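Local coordinates for protein probable intron-encoded endonuclease 1 (Wickerhamomyces canadensis, PDB 6X1J) that cleaves DNA as a LAGLIDADG homing endonuclease that takes part in the homing of an intron of the mitochondrial 21S rRNA gene, at residues A[34-39]-A[78-83]; A[59-64]-A[104-109]. All blocks are in the same frame, centred on the assembly; numbering follows the deposited sequence.

Contact 1. Residues A[34-39]-A[78-83]; sequences KIQEET and FDEYVI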
loop_
_atom_site.group_PDB
_atom_site.type_symbol
_atom_site.label_atom_id
_atom_site.label_comp_id
_atom_site.label_asym_id
_atom_site.label_seq_id
_atom_site.Cartn_x
_atom_site.Cartn_y
_atom_site.Cartn_z
ATOM N N LYS A 34 4.715 10.353 -11.058
ATOM C CA LYS A 34 3.409 9.741 -11.362
ATOM C C LYS A 34 3.406 8.297 -10.820
ATOM O O LYS A 34 2.437 7.958 -10.082
ATOM C CB LYS A 34 3.142 9.789 -12.875
ATOM C CG LYS A 34 1.705 9.470 -13.296
ATOM C CD LYS A 34 1.443 9.599 -14.799
ATOM C CE LYS A 34 -0.014 9.512 -15.204
ATOM N NZ LYS A 34 -0.559 8.129 -15.199
ATOM N N ILE A 35 4.450 7.497 -11.137
ATOM C CA ILE A 35 4.505 6.065 -10.724
ATOM C C ILE A 35 4.478 5.969 -9.209
ATOM O O ILE A 35 3.693 5.155 -8.656
ATOM C CB ILE A 35 5.722 5.349 -11.307
ATOM C CG1 ILE A 35 5.553 5.144 -12.815
ATOM C CG2 ILE A 35 5.946 4.043 -10.557
ATOM C CD1 ILE A 35 6.731 4.478 -13.491
ATOM N N GLN A 36 5.301 6.755 -8.546
ATOM C CA GLN A 36 5.410 6.691 -7.072
ATOM C C GLN A 36 4.084 7.101 -6.451
ATOM O O GLN A 36 3.683 6.496 -5.439
ATOM C CB GLN A 36 6.536 7.600 -6.610
ATOM C CG GLN A 36 7.895 7.015 -6.947
ATOM C CD GLN A 36 9.042 7.995 -6.865
ATOM O OE1 GLN A 36 8.886 9.214 -6.971
ATOM N NE2 GLN A 36 10.217 7.437 -6.633
ATOM N N GLU A 37 3.434 8.100 -7.044
ATOM C CA GLU A 37 2.232 8.701 -6.430
ATOM C C GLU A 37 1.165 7.608 -6.462
ATOM O O GLU A 37 0.558 7.387 -5.414
ATOM C CB GLU A 37 1.815 9.978 -7.161
ATOM C CG GLU A 37 0.619 10.663 -6.536
ATOM C CD GLU A 37 -0.093 11.646 -7.460
ATOM O OE1 GLU A 37 0.610 12.395 -8.161
ATOM O OE2 GLU A 37 -1.356 11.658 -7.486
ATOM N N GLU A 38 0.972 6.998 -7.636
ATOM C CA GLU A 38 -0.109 6.006 -7.912
ATOM C C GLU A 38 0.186 4.737 -7.134
ATOM O O GLU A 38 -0.741 4.194 -6.529
ATOM C CB GLU A 38 -0.312 5.748 -9.411
ATOM C CG GLU A 38 -0.780 6.994 -10.150
ATOM C CD GLU A 38 -0.891 6.857 -11.662
ATOM O OE1 GLU A 38 -0.933 5.714 -12.175
ATOM O OE2 GLU A 38 -0.952 7.902 -12.328
ATOM N N THR A 39 1.445 4.299 -7.091
ATOM C CA THR A 39 1.842 3.171 -6.218
ATOM C C THR A 39 1.402 3.494 -4.776
ATOM O O THR A 39 0.793 2.647 -4.094
ATOM C CB THR A 39 3.357 2.911 -6.309
ATOM O OG1 THR A 39 3.708 2.570 -7.656
ATOM C CG2 THR A 39 3.746 1.810 -5.369
ATOM N N PHE A 78 10.488 3.524 -4.346
ATOM C CA PHE A 78 10.839 4.731 -3.578
ATOM C C PHE A 78 12.354 4.779 -3.271
ATOM O O PHE A 78 12.751 5.180 -2.156
ATOM C CB PHE A 78 9.966 4.722 -2.321
ATOM C CG PHE A 78 8.485 4.732 -2.641
ATOM C CD1 PHE A 78 7.855 5.910 -3.031
ATOM C CD2 PHE A 78 7.734 3.561 -2.587
ATOM C CE1 PHE A 78 6.496 5.922 -3.324
ATOM C CE2 PHE A 78 6.377 3.580 -2.880
ATOM C CZ PHE A 78 5.765 4.756 -3.259
ATOM N N ASP A 79 13.192 4.339 -4.208
ATOM C CA ASP A 79 14.660 4.142 -3.980
ATOM C C ASP A 79 15.319 5.398 -3.351
ATOM O O ASP A 79 15.880 5.296 -2.204
ATOM C CB ASP A 79 15.333 3.742 -5.296
ATOM C CG ASP A 79 16.703 3.157 -5.032
ATOM O OD1 ASP A 79 16.815 2.347 -4.058
ATOM O OD2 ASP A 79 17.649 3.567 -5.741
ATOM N N GLU A 80 15.189 6.553 -4.015
ATOM C CA GLU A 80 15.741 7.869 -3.570
ATOM C C GLU A 80 15.537 8.096 -2.074
ATOM O O GLU A 80 16.359 8.780 -1.498
ATOM C CB GLU A 80 14.952 9.083 -4.073
ATOM C CG GLU A 80 14.757 9.187 -5.562
ATOM C CD GLU A 80 13.622 8.389 -6.151
ATOM O OE1 GLU A 80 12.601 8.978 -6.525
ATOM O OE2 GLU A 80 13.800 7.194 -6.286
ATOM N N TYR A 81 14.375 7.733 -1.533
ATOM C CA TYR A 81 13.874 8.245 -0.230
ATOM C C TYR A 81 14.293 7.304 0.892
ATOM O O TYR A 81 13.990 7.643 2.068
ATOM C CB TYR A 81 12.345 8.456 -0.242
ATOM C CG TYR A 81 11.866 9.476 -1.248
ATOM C CD1 TYR A 81 11.867 10.827 -0.939
ATOM C CD2 TYR A 81 11.429 9.102 -2.513
ATOM C CE1 TYR A 81 11.444 11.781 -1.851
ATOM C CE2 TYR A 81 11.039 10.041 -3.450
ATOM C CZ TYR A 81 11.049 11.389 -3.117
ATOM O OH TYR A 81 10.668 12.340 -4.016
ATOM N N VAL A 82 14.905 6.171 0.527
ATOM C CA VAL A 82 15.244 5.021 1.426
ATOM C C VAL A 82 16.766 4.793 1.442
ATOM O O VAL A 82 17.312 4.310 0.406
ATOM C CB VAL A 82 14.553 3.710 1.000
ATOM C CG1 VAL A 82 14.815 2.623 2.037
ATOM C CG2 VAL A 82 13.061 3.896 0.775
ATOM N N ILE A 83 17.401 5.102 2.572
ATOM C CA ILE A 83 18.886 5.161 2.716
ATOM C C ILE A 83 19.399 3.730 2.955
ATOM O O ILE A 83 20.356 3.340 2.294
ATOM C CB ILE A 83 19.252 6.131 3.868
ATOM C CG1 ILE A 83 19.087 7.588 3.439
ATOM C CG2 ILE A 83 20.646 5.875 4.423
ATOM C CD1 ILE A 83 19.279 8.576 4.560
HETATM O O HOH W 1 10.815 11.014 -6.618
#

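Contact 2. Residues A[59-64]-A[104-109]; sequences FLLQFE and AQTFEH. With nucleotides of chain C; nucleotides of chain B.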
loop_
_atom_site.group_PDB
_atom_site.type_symbol
_atom_site.label_atom_id
_atom_site.label_comp_id
_atom_site.label_asym_id
_atom_site.label_seq_id
_atom_site.Cartn_x
_atom_site.Cartn_y
_atom_site.Cartn_z
ATOM N N PHE A 59 6.011 14.282 6.294
ATOM C CA PHE A 59 5.617 12.850 6.300
ATOM C C PHE A 59 6.820 12.007 5.898
ATOM O O PHE A 59 7.680 12.479 5.145
ATOM C CB PHE A 59 4.455 12.557 5.360
ATOM C CG PHE A 59 3.130 12.975 5.932
ATOM C CD1 PHE A 59 2.702 14.287 5.842
ATOM C CD2 PHE A 59 2.343 12.065 6.605
ATOM C CE1 PHE A 59 1.480 14.657 6.375
ATOM C CE2 PHE A 59 1.119 12.431 7.136
ATOM C CZ PHE A 59 0.689 13.731 7.020
ATOM N N LEU A 60 6.859 10.802 6.458
ATOM C CA LEU A 60 7.684 9.675 5.967
ATOM C C LEU A 60 6.775 8.456 5.870
ATOM O O LEU A 60 5.588 8.531 6.326
ATOM C CB LEU A 60 8.851 9.415 6.935
ATOM C CG LEU A 60 8.501 8.793 8.293
ATOM C CD1 LEU A 60 9.483 7.692 8.665
ATOM C CD2 LEU A 60 8.478 9.838 9.382
ATOM N N LEU A 61 7.335 7.377 5.337
ATOM C CA LEU A 61 6.731 6.034 5.217
ATOM C C LEU A 61 7.518 5.051 6.074
ATOM O O LEU A 61 8.774 4.990 5.925
ATOM C CB LEU A 61 6.760 5.616 3.745
ATOM C CG LEU A 61 6.261 6.656 2.754
ATOM C CD1 LEU A 61 6.384 6.157 1.315
ATOM C CD2 LEU A 61 4.819 7.057 3.061
ATOM N N GLN A 62 6.828 4.295 6.922
ATOM C CA GLN A 62 7.374 3.061 7.547
ATOM C C GLN A 62 6.727 1.846 6.876
ATOM O O GLN A 62 5.448 1.804 6.838
ATOM C CB GLN A 62 7.144 3.014 9.053
ATOM C CG GLN A 62 7.723 4.223 9.760
ATOM C CD GLN A 62 7.719 4.101 11.269
ATOM O OE1 GLN A 62 8.142 5.001 11.961
ATOM N NE2 GLN A 62 7.243 2.985 11.791
ATOM N N PHE A 63 7.581 0.940 6.368
ATOM C CA PHE A 63 7.238 -0.295 5.631
ATOM C C PHE A 63 7.434 -1.509 6.550
ATOM O O PHE A 63 8.456 -1.557 7.274
ATOM C CB PHE A 63 8.126 -0.451 4.405
ATOM C CG PHE A 63 8.135 0.706 3.432
ATOM C CD1 PHE A 63 7.066 0.936 2.586
ATOM C CD2 PHE A 63 9.249 1.530 3.305
ATOM C CE1 PHE A 63 7.103 1.967 1.660
ATOM C CE2 PHE A 63 9.281 2.562 2.376
ATOM C CZ PHE A 63 8.211 2.774 1.542
ATOM N N GLU A 64 6.477 -2.446 6.559
ATOM C CA GLU A 64 6.641 -3.748 7.258
ATOM C C GLU A 64 5.847 -4.801 6.498
ATOM O O GLU A 64 4.612 -4.633 6.412
ATOM C CB GLU A 64 6.236 -3.656 8.729
ATOM C CG GLU A 64 6.492 -4.947 9.489
ATOM C CD GLU A 64 6.584 -4.790 10.993
ATOM O OE1 GLU A 64 6.196 -3.715 11.483
ATOM O OE2 GLU A 64 7.060 -5.731 11.674
ATOM N N ALA A 104 11.613 -1.399 6.580
ATOM C CA ALA A 104 12.339 -0.323 5.883
ATOM C C ALA A 104 11.610 0.989 6.203
ATOM O O ALA A 104 10.440 0.893 6.727
ATOM C CB ALA A 104 12.397 -0.621 4.403
ATOM N N GLN A 105 12.266 2.145 5.976
ATOM C CA GLN A 105 11.706 3.502 6.225
ATOM C C GLN A 105 12.167 4.447 5.110
ATOM O O GLN A 105 13.348 4.319 4.676
ATOM C CB GLN A 105 12.200 4.060 7.567
ATOM C CG GLN A 105 11.727 3.281 8.788
ATOM C CD GLN A 105 12.457 1.975 9.029
ATOM O OE1 GLN A 105 13.613 1.783 8.623
ATOM N NE2 GLN A 105 11.767 1.055 9.695
ATOM N N THR A 106 11.324 5.380 4.689
ATOM C CA THR A 106 11.835 6.580 3.967
ATOM C C THR A 106 12.324 7.498 5.069
ATOM O O THR A 106 11.889 7.294 6.222
ATOM C CB THR A 106 10.800 7.339 3.139
ATOM O OG1 THR A 106 9.939 7.963 4.097
ATOM C CG2 THR A 106 10.019 6.437 2.206
ATOM N N PHE A 107 13.160 8.472 4.731
ATOM C CA PHE A 107 13.331 9.665 5.600
ATOM C C PHE A 107 12.080 10.558 5.458
ATOM O O PHE A 107 11.336 10.395 4.497
ATOM C CB PHE A 107 14.652 10.384 5.297
ATOM C CG PHE A 107 14.958 10.661 3.843
ATOM C CD1 PHE A 107 14.147 11.492 3.097
ATOM C CD2 PHE A 107 16.110 10.161 3.255
ATOM C CE1 PHE A 107 14.427 11.757 1.773
ATOM C CE2 PHE A 107 16.410 10.443 1.931
ATOM C CZ PHE A 107 15.557 11.227 1.185
ATOM N N GLU A 108 11.899 11.525 6.363
ATOM C CA GLU A 108 10.930 12.652 6.203
ATOM C C GLU A 108 11.245 13.403 4.909
ATOM O O GLU A 108 12.419 13.593 4.597
ATOM C CB GLU A 108 11.007 13.605 7.389
ATOM C CG GLU A 108 10.684 12.918 8.698
ATOM C CD GLU A 108 10.859 13.818 9.904
ATOM O OE1 GLU A 108 11.030 15.055 9.682
ATOM O OE2 GLU A 108 10.827 13.285 11.048
ATOM N N HIS A 109 10.227 13.809 4.179
ATOM C CA HIS A 109 10.375 14.611 2.940
ATOM C C HIS A 109 9.007 15.162 2.556
ATOM O O HIS A 109 8.033 14.381 2.530
ATOM C CB HIS A 109 10.992 13.819 1.798
ATOM C CG HIS A 109 11.528 14.675 0.698
ATOM N ND1 HIS A 109 10.706 15.388 -0.144
ATOM C CD2 HIS A 109 12.788 14.893 0.257
ATOM C CE1 HIS A 109 11.435 15.996 -1.065
ATOM N NE2 HIS A 109 12.717 15.708 -0.847
ATOM P P DA C 7 15.406 12.067 8.625
ATOM O OP1 DA C 7 16.051 13.044 7.711
ATOM O OP2 DA C 7 13.900 11.885 8.573
ATOM O "O5'" DA C 7 16.143 10.665 8.456
ATOM C "C5'" DA C 7 17.531 10.573 8.076
ATOM C "C4'" DA C 7 18.142 9.366 8.746
ATOM O "O4'" DA C 7 18.034 9.526 10.180
ATOM C "C3'" DA C 7 17.479 8.024 8.417
ATOM O "O3'" DA C 7 18.502 7.081 8.020
ATOM C "C2'" DA C 7 16.631 7.743 9.651
ATOM C "C1'" DA C 7 17.387 8.421 10.783
ATOM N N9 DA C 7 16.528 8.956 11.838
ATOM C C8 DA C 7 15.413 9.731 11.632
ATOM N N7 DA C 7 14.811 10.094 12.739
ATOM C C5 DA C 7 15.585 9.527 13.742
ATOM C C6 DA C 7 15.488 9.567 15.142
ATOM N N6 DA C 7 14.520 10.212 15.790
ATOM N N1 DA C 7 16.416 8.898 15.861
ATOM C C2 DA C 7 17.390 8.258 15.203
ATOM N N3 DA C 7 17.600 8.166 13.886
ATOM C C4 DA C 7 16.654 8.836 13.204
ATOM P P DA B 14 1.796 -8.562 5.598
ATOM O OP1 DA B 14 0.911 -8.211 4.449
ATOM O OP2 DA B 14 3.033 -9.335 5.188
ATOM O "O5'" DA B 14 2.192 -7.344 6.544
ATOM C "C5'" DA B 14 1.576 -6.037 6.503
ATOM C "C4'" DA B 14 0.369 -5.990 7.410
ATOM O "O4'" DA B 14 0.687 -6.547 8.720
ATOM C "C3'" DA B 14 -0.224 -4.610 7.672
ATOM O "O3'" DA B 14 -1.614 -4.888 7.877
ATOM C "C2'" DA B 14 0.363 -4.257 9.029
ATOM C "C1'" DA B 14 0.373 -5.606 9.723
ATOM N N9 DA B 14 1.319 -5.793 10.814
ATOM C C8 DA B 14 2.614 -6.243 10.734
ATOM N N7 DA B 14 3.221 -6.307 11.893
ATOM C C5 DA B 14 2.268 -5.854 12.794
ATOM C C6 DA B 14 2.294 -5.674 14.183
ATOM N N6 DA B 14 3.340 -5.973 14.949
ATOM N N1 DA B 14 1.182 -5.194 14.775
ATOM C C2 DA B 14 0.130 -4.894 14.010
ATOM N N3 DA B 14 -0.018 -5.027 12.695
ATOM C C4 DA B 14 1.101 -5.517 12.140
ATOM P P DC B 15 -2.780 -3.792 7.742
ATOM O OP1 DC B 15 -3.871 -4.208 8.652
ATOM O OP2 DC B 15 -3.006 -3.490 6.276
ATOM O "O5'" DC B 15 -2.280 -2.531 8.519
ATOM C "C5'" DC B 15 -1.460 -1.481 8.040
ATOM C "C4'" DC B 15 -1.485 -0.601 9.265
ATOM O "O4'" DC B 15 -0.879 -1.288 10.385
ATOM C "C3'" DC B 15 -0.958 0.841 9.250
ATOM O "O3'" DC B 15 -2.199 1.507 9.551
ATOM C "C2'" DC B 15 0.240 0.764 10.185
ATOM C "C1'" DC B 15 -0.133 -0.365 11.154
ATOM N N1 DC B 15 1.004 -1.093 11.750
ATOM C C2 DC B 15 1.049 -1.281 13.141
ATOM O O2 DC B 15 0.127 -0.836 13.840
ATOM N N3 DC B 15 2.108 -1.920 13.685
ATOM C C4 DC B 15 3.069 -2.407 12.895
ATOM N N4 DC B 15 4.091 -3.032 13.471
ATOM C C5 DC B 15 3.032 -2.255 11.477
ATOM C C6 DC B 15 2.010 -1.571 10.955
HETATM O O HOH W 2 8.759 -0.422 9.643
#

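Contact 1. Residues A[34-39]-A[78-83]
Q36 reaches from helix 34-45 across to the turn at 78-83, and each part of its side chain has a partner there. Q36 CB lies 3.7 Å from F78 CE1. CG stays beside the same part of the rim, between CD1 and CE1. The Q36 side chain and the F78 ring lie alongside each other and point opposite ways, with amide and ring planes only 8° apart. CD continues the extended chain (chi2 164°), and the amide beyond it reaches E80. There Q36 NE2 gives a nearly straight hydrogen bond of 2.8 Å to E80 OE1. The two groups meet tip to tip, on the syn side of the carboxylate. OE1 of Q36 takes a hydrogen bond from a water, 2.7 Å away. That water also donates to E80 OE1 and accepts from Y81 OH. V77 O and S33 N hold the amide as well, so both of its polar atoms have protein partners. Q36 O meets the F78 ring at its edge, 3.5 Å from CZ, and T39 CG2 packs near CE2. The contact joins helix 34-45 to the turn that follows helix 68-77 and leads to strand 87-92. Helix 138-148 packs against I35, E38 and T39.

Contact 2. Residues A[59-64]-A[104-109]
T106 lies across L61 on the neighbouring strand, and its two branches do different work. OG1 sits between the backbone N and the carbonyl carbon (chi1 70°). It accepts a hydrogen bond of 2.9 Å from L61 N and donates one to F107 O. The methyl T106 CG2 packs on L61, 3.7 Å from L61 CB. The two side chains cross obliquely. The F63 side chain meets T106 at about a right angle, with F63 CE2 3.9 Å from T106 CG2. The same ring has A104 C at its edge, and its CD2 packs on A104 CB. An alanine in place of T106 would probably leave L61 N without its acceptor and open a gap beside L61 and F63.

The backbones run antiparallel. F63 and A104 form a hydrogen-bonded pair, with F63 N to A104 O at 2.9 Å. Q62 and Q105 form the non-hydrogen-bonded pair beside it. Past Q105, the backbone bonds T106 N to L61 O and H109 N to F59 O still hold the two segments together. L60 and E108 meet through CD2 and CG.

F63 and A104 face helix 68-77, where I71 touches both. Q62 packs on a guanine base. At one end E64 OE1 accepts a 3.0 Å hydrogen bond from N4 of DC15 of chain B, while R103 and T101 hold OE2. At the other end E108 N binds the phosphate oxygen OP2 of DA7 of chain C at 3.0 Å. This is the antiparallel DNA-binding sheet of a LAGLIDADG endonuclease, with helices behind it and side chains reading bases in front.

In the fold
The centres of contacts 1 and 2 lie about 10 Å apart. Their segments alternate along the chain: 34-39, 59-64, 78-83, then 104-109. The chain has two four-stranded antiparallel sheets of the same strand order, and contact 2 lies in the first, joining its two middle strands, 60-65 and 98-105. Contact 1 lies on the helical side, between helix 34-45 and the turn after helix 68-77. The two meet directly where Y81 O probably accepts a hydrogen bond from F107 N, and V82 packs on Q105. Helix 34-45 is thus linked through the 78-83 turn to a segment that holds a DNA phosphate. The same helix leads on to the potassium ligands G46 and D47.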